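Local coordinates for conserved hypothetical protein (PDB 2HQY) that is of unknown function but binds coenzyme A and may transfer an acyl or aminoacyl group, at residues 7-12 and 31-35; 35-39 and 192-197. One frame throughout, in Å; residues are numbered along the deposited sequence. Where two conformers were deposited one is given.

Interaction 1: 7-12 and 31-35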
# COMPACT_ATOMS: atom_id res chain seq x y z
N ILE A 7 -1.58 -3.47 -8.87
CA ILE A 7 -0.95 -4.78 -8.92
C ILE A 7 -1.38 -5.61 -7.69
O ILE A 7 -1.52 -5.09 -6.59
CB ILE A 7 0.58 -4.66 -9.01
CG1 ILE A 7 1.15 -6.03 -9.45
CG2 ILE A 7 1.16 -4.08 -7.69
CD1 ILE A 7 2.64 -6.11 -9.72
N THR A 8 -1.61 -6.91 -7.91
CA THR A 8 -1.95 -7.83 -6.82
C THR A 8 -1.30 -9.19 -7.00
O THR A 8 -0.88 -9.54 -8.11
CB THR A 8 -3.49 -8.05 -6.68
OG1 THR A 8 -3.99 -8.81 -7.79
CG2 THR A 8 -4.22 -6.78 -6.61
N LEU A 9 -1.27 -9.99 -5.92
CA LEU A 9 -0.87 -11.41 -5.99
C LEU A 9 -1.45 -12.19 -7.17
O LEU A 9 -0.78 -13.03 -7.76
CB LEU A 9 -1.33 -12.14 -4.74
CG LEU A 9 -0.82 -11.60 -3.43
CD1 LEU A 9 -1.43 -12.39 -2.22
CD2 LEU A 9 0.71 -11.70 -3.44
N ALA A 10 -2.72 -11.91 -7.48
CA ALA A 10 -3.45 -12.66 -8.51
C ALA A 10 -2.90 -12.43 -9.91
O ALA A 10 -3.21 -13.16 -10.84
CB ALA A 10 -4.95 -12.33 -8.43
N ASP A 11 -2.07 -11.40 -10.06
CA ASP A 11 -1.57 -10.99 -11.37
C ASP A 11 -0.25 -11.65 -11.74
O ASP A 11 0.37 -11.27 -12.74
CB ASP A 11 -1.44 -9.47 -11.43
CG ASP A 11 -2.76 -8.77 -11.22
OD1 ASP A 11 -3.76 -9.13 -11.91
OD2 ASP A 11 -2.81 -7.89 -10.36
N ARG A 12 0.19 -12.60 -10.93
CA ARG A 12 1.46 -13.27 -11.14
C ARG A 12 1.62 -13.82 -12.56
O ARG A 12 2.61 -13.51 -13.23
CB ARG A 12 1.62 -14.39 -10.12
CG ARG A 12 2.96 -15.06 -10.23
CD ARG A 12 3.10 -16.00 -9.06
NE ARG A 12 3.97 -17.12 -9.32
CZ ARG A 12 4.07 -18.18 -8.53
NH1 ARG A 12 3.32 -18.26 -7.42
NH2 ARG A 12 4.91 -19.18 -8.85
N PHE A 31 8.32 -10.00 -9.62
CA PHE A 31 6.93 -9.95 -9.22
C PHE A 31 6.79 -9.68 -7.72
O PHE A 31 5.93 -8.89 -7.32
CB PHE A 31 6.17 -11.23 -9.60
CG PHE A 31 4.72 -11.18 -9.23
CD1 PHE A 31 3.86 -10.26 -9.87
CD2 PHE A 31 4.21 -12.02 -8.26
CE1 PHE A 31 2.51 -10.20 -9.53
CE2 PHE A 31 2.82 -11.98 -7.92
CZ PHE A 31 1.98 -11.07 -8.54
N SER A 32 7.63 -10.32 -6.89
CA SER A 32 7.61 -10.07 -5.46
C SER A 32 7.93 -8.61 -5.14
O SER A 32 7.26 -8.00 -4.29
CB SER A 32 8.64 -10.96 -4.71
OG SER A 32 8.50 -10.73 -3.31
N ASN A 33 8.95 -8.06 -5.80
CA ASN A 33 9.32 -6.65 -5.53
C ASN A 33 8.18 -5.70 -5.95
O ASN A 33 7.85 -4.76 -5.22
CB ASN A 33 10.61 -6.29 -6.24
CG ASN A 33 11.83 -6.74 -5.48
OD1 ASN A 33 11.76 -7.07 -4.27
ND2 ASN A 33 12.98 -6.70 -6.16
N LEU A 34 7.54 -6.00 -7.08
CA LEU A 34 6.43 -5.17 -7.56
C LEU A 34 5.27 -5.15 -6.55
O LEU A 34 4.75 -4.08 -6.23
CB LEU A 34 5.93 -5.67 -8.93
CG LEU A 34 6.90 -5.35 -10.08
CD1 LEU A 34 6.62 -6.27 -11.26
CD2 LEU A 34 6.82 -3.89 -10.51
N CYS A 35 4.88 -6.33 -6.03
CA CYS A 35 3.77 -6.37 -5.09
C CYS A 35 4.16 -5.84 -3.70
O CYS A 35 3.35 -5.14 -3.05
CB CYS A 35 3.29 -7.82 -4.92
SG CYS A 35 2.45 -8.46 -6.37

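Interaction 2: 35-39 and 192-197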
# COMPACT_ATOMS: atom_id res chain seq x y z
N CYS A 35 4.88 -6.33 -6.03
CA CYS A 35 3.77 -6.37 -5.09
C CYS A 35 4.16 -5.84 -3.70
O CYS A 35 3.35 -5.14 -3.05
CB CYS A 35 3.29 -7.82 -4.92
SG CYS A 35 2.45 -8.46 -6.37
N SER A 36 5.37 -6.22 -3.27
CA SER A 36 5.83 -5.96 -1.90
C SER A 36 6.10 -4.47 -1.66
O SER A 36 6.00 -4.00 -0.53
CB SER A 36 7.10 -6.76 -1.54
OG SER A 36 6.88 -8.17 -1.57
N TRP A 37 6.44 -3.75 -2.73
CA TRP A 37 6.67 -2.29 -2.64
C TRP A 37 5.48 -1.43 -3.05
O TRP A 37 5.56 -0.18 -3.06
CB TRP A 37 7.96 -1.88 -3.40
CG TRP A 37 9.21 -2.33 -2.64
CD1 TRP A 37 9.84 -3.54 -2.73
CD2 TRP A 37 9.92 -1.59 -1.64
NE1 TRP A 37 10.92 -3.59 -1.86
CE2 TRP A 37 10.99 -2.40 -1.18
CE3 TRP A 37 9.77 -0.30 -1.11
CZ2 TRP A 37 11.89 -1.97 -0.20
CZ3 TRP A 37 10.68 0.14 -0.13
CH2 TRP A 37 11.73 -0.71 0.31
N ARG A 38 4.35 -2.08 -3.39
CA ARG A 38 3.15 -1.34 -3.78
C ARG A 38 2.69 -0.35 -2.68
O ARG A 38 2.12 0.71 -2.97
CB ARG A 38 2.03 -2.34 -4.10
CG ARG A 38 0.72 -1.70 -4.67
CD ARG A 38 -0.41 -2.73 -4.66
NE ARG A 38 -0.66 -3.17 -3.29
CZ ARG A 38 -1.13 -4.35 -2.92
NH1 ARG A 38 -1.48 -5.26 -3.84
NH2 ARG A 38 -1.28 -4.60 -1.61
N PHE A 39 2.94 -0.71 -1.42
CA PHE A 39 2.50 0.11 -0.28
C PHE A 39 3.17 1.50 -0.39
O PHE A 39 2.65 2.46 0.12
CB PHE A 39 2.89 -0.53 1.05
CG PHE A 39 4.32 -0.30 1.42
CD1 PHE A 39 4.69 0.82 2.20
CD2 PHE A 39 5.33 -1.13 0.91
CE1 PHE A 39 6.07 1.08 2.49
CE2 PHE A 39 6.71 -0.86 1.17
CZ PHE A 39 7.08 0.24 1.97
N ARG A 192 8.23 -2.97 5.73
CA ARG A 192 6.87 -3.14 5.14
C ARG A 192 6.89 -4.12 3.95
O ARG A 192 6.01 -4.99 3.83
CB ARG A 192 6.30 -1.78 4.71
CG ARG A 192 5.95 -0.86 5.89
CD ARG A 192 4.82 -1.45 6.79
NE ARG A 192 3.72 -1.98 5.98
CZ ARG A 192 2.79 -1.27 5.35
NH1 ARG A 192 2.74 0.08 5.44
NH2 ARG A 192 1.87 -1.92 4.63
N ALA A 193 7.88 -3.97 3.08
CA ALA A 193 7.99 -4.85 1.91
C ALA A 193 8.34 -6.28 2.30
O ALA A 193 7.76 -7.24 1.78
CB ALA A 193 9.00 -4.29 0.93
N LEU A 194 9.24 -6.42 3.27
CA LEU A 194 9.70 -7.75 3.69
C LEU A 194 8.55 -8.53 4.34
O LEU A 194 8.35 -9.71 4.06
CB LEU A 194 10.87 -7.55 4.67
CG LEU A 194 11.68 -8.73 5.17
CD1 LEU A 194 13.06 -8.18 5.67
CD2 LEU A 194 10.88 -9.38 6.31
N ILE A 195 7.81 -7.86 5.19
CA ILE A 195 6.71 -8.49 5.90
C ILE A 195 5.59 -8.90 4.91
O ILE A 195 5.03 -10.00 5.02
CB ILE A 195 6.21 -7.60 7.04
CG1 ILE A 195 7.27 -7.58 8.19
CG2 ILE A 195 4.78 -8.04 7.46
CD1 ILE A 195 6.95 -6.58 9.30
N TYR A 196 5.26 -8.03 3.96
CA TYR A 196 4.28 -8.42 2.92
C TYR A 196 4.75 -9.68 2.20
O TYR A 196 3.98 -10.61 1.98
CB TYR A 196 4.07 -7.27 1.93
CG TYR A 196 3.14 -7.61 0.79
CD1 TYR A 196 1.80 -7.21 0.80
CD2 TYR A 196 3.61 -8.33 -0.31
CE1 TYR A 196 0.96 -7.52 -0.27
CE2 TYR A 196 2.79 -8.66 -1.38
CZ TYR A 196 1.49 -8.24 -1.37
OH TYR A 196 0.66 -8.58 -2.43
N ALA A 197 6.02 -9.70 1.80
CA ALA A 197 6.58 -10.87 1.11
C ALA A 197 6.49 -12.15 1.91
O ALA A 197 6.11 -13.21 1.38
CB ALA A 197 8.04 -10.61 0.73

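Interaction 1: 7-12 and 31-35
F31 lays its phenyl ring under the backbone of R12, R12 CA standing 3.6 Å from the ring centroid and 20° off the normal, a CH-pi contact over the face. The motif is a 3-10 turn, residues 9-11, leading into helix 12-19 and packed against the short helix 31-36 within the N-terminal part of the chain. With its CG anti to the backbone N (chi1 -178°), F31 reaches across to the turn and presents its two faces to different partners: R12 on one, C35 SG on the opposite one, 3.4 Å above the plane and displaced toward the rim. The carbonyl oxygens of T8 and L9 lie near the ring's edge, with T8 O 3.3 Å from F31 CZ. R12 CB and CG carry on over the same face, R12 CB 3.5 Å from F31 CE2, the two side chains crossing at about a right angle. Beyond CG the extended chain runs on to A203, whose O is bonded by R12 NH1.

I7 fills the other end of the contact. Its CD1 is 3.4 Å from L34 CB, tighter than usual for two carbons, and also touches F31 CE1 and C35 SG. No hydrogen bond crosses between the segments; apolar and CH-pi contacts carry the interaction, and C35 SG lies 3.9 Å from T8 C.

The loop is shaped internally by D11. Its OD2 accepts from T8 N through the anti lone pair, at 2.9 Å and a bent N-H...O angle of 139°, and takes T8 OG1 at 3.0 Å from above the carboxylate plane.

Interaction 2: 35-39 and 192-197
R38 NH1 is gripped by I7 O of the same chain and by D6 of the second subunit, a hydrogen bond and a salt bridge; its companion R38 NH2 lies 3.9 Å from Y196 CE1, the guanidinium and phenol planes 85° apart. Y196 OH bonds to the same D6 of the second subunit. No hydrogen bond joins 35-39 to 192-197. Their closest backbone approach is at S36 and A193, where the CA atoms are 4.5 Å apart and A193 CA makes a CA-H...O contact of 3.3 Å with S36 O. The A193 methyl sits over the indole of W37, CB 3.5 Å from the five-membered ring centroid, and the W37 side chain lies about 5 Å from that of E190, a coenzyme A-binding residue. F39 CG sits between its backbone N and carbonyl carbon (chi1 80°), which turns the ring to face R192, whose CB stands over the ring centre, 14° off the normal. R192 then folds back, one guanidinium face over the same-chain F39 ring, NH1 bonding F39 O and NH2 D42, both of the second subunit. Helix 185-199 packs on the junction of helices 31-36 and 38-41, with helix 201-204 alongside through L204 and strand 216-227 packing on L194 and A197.

How the interactions relate
The two contacts lie about 10 Å apart between centres, on the same side of the chain's centre, and share C35 on helix 31-36. Along the chain, 7-12 comes first, then 31-35, continued directly by 35-39, and much later 192-197 on helix 185-199. Interaction 1 is therefore local to the N-terminal region, whereas interaction 2 spans 152 intervening residues. They also meet directly, since L9 CD2 lies 3.3 Å from Y196 OH. Both touch the second subunit, which places this region at the dimer interface. The coenzyme A site lies nearer interaction 2, the W37 side chain being about 7 Å from the bound coenzyme A, while interaction 1 is away from it.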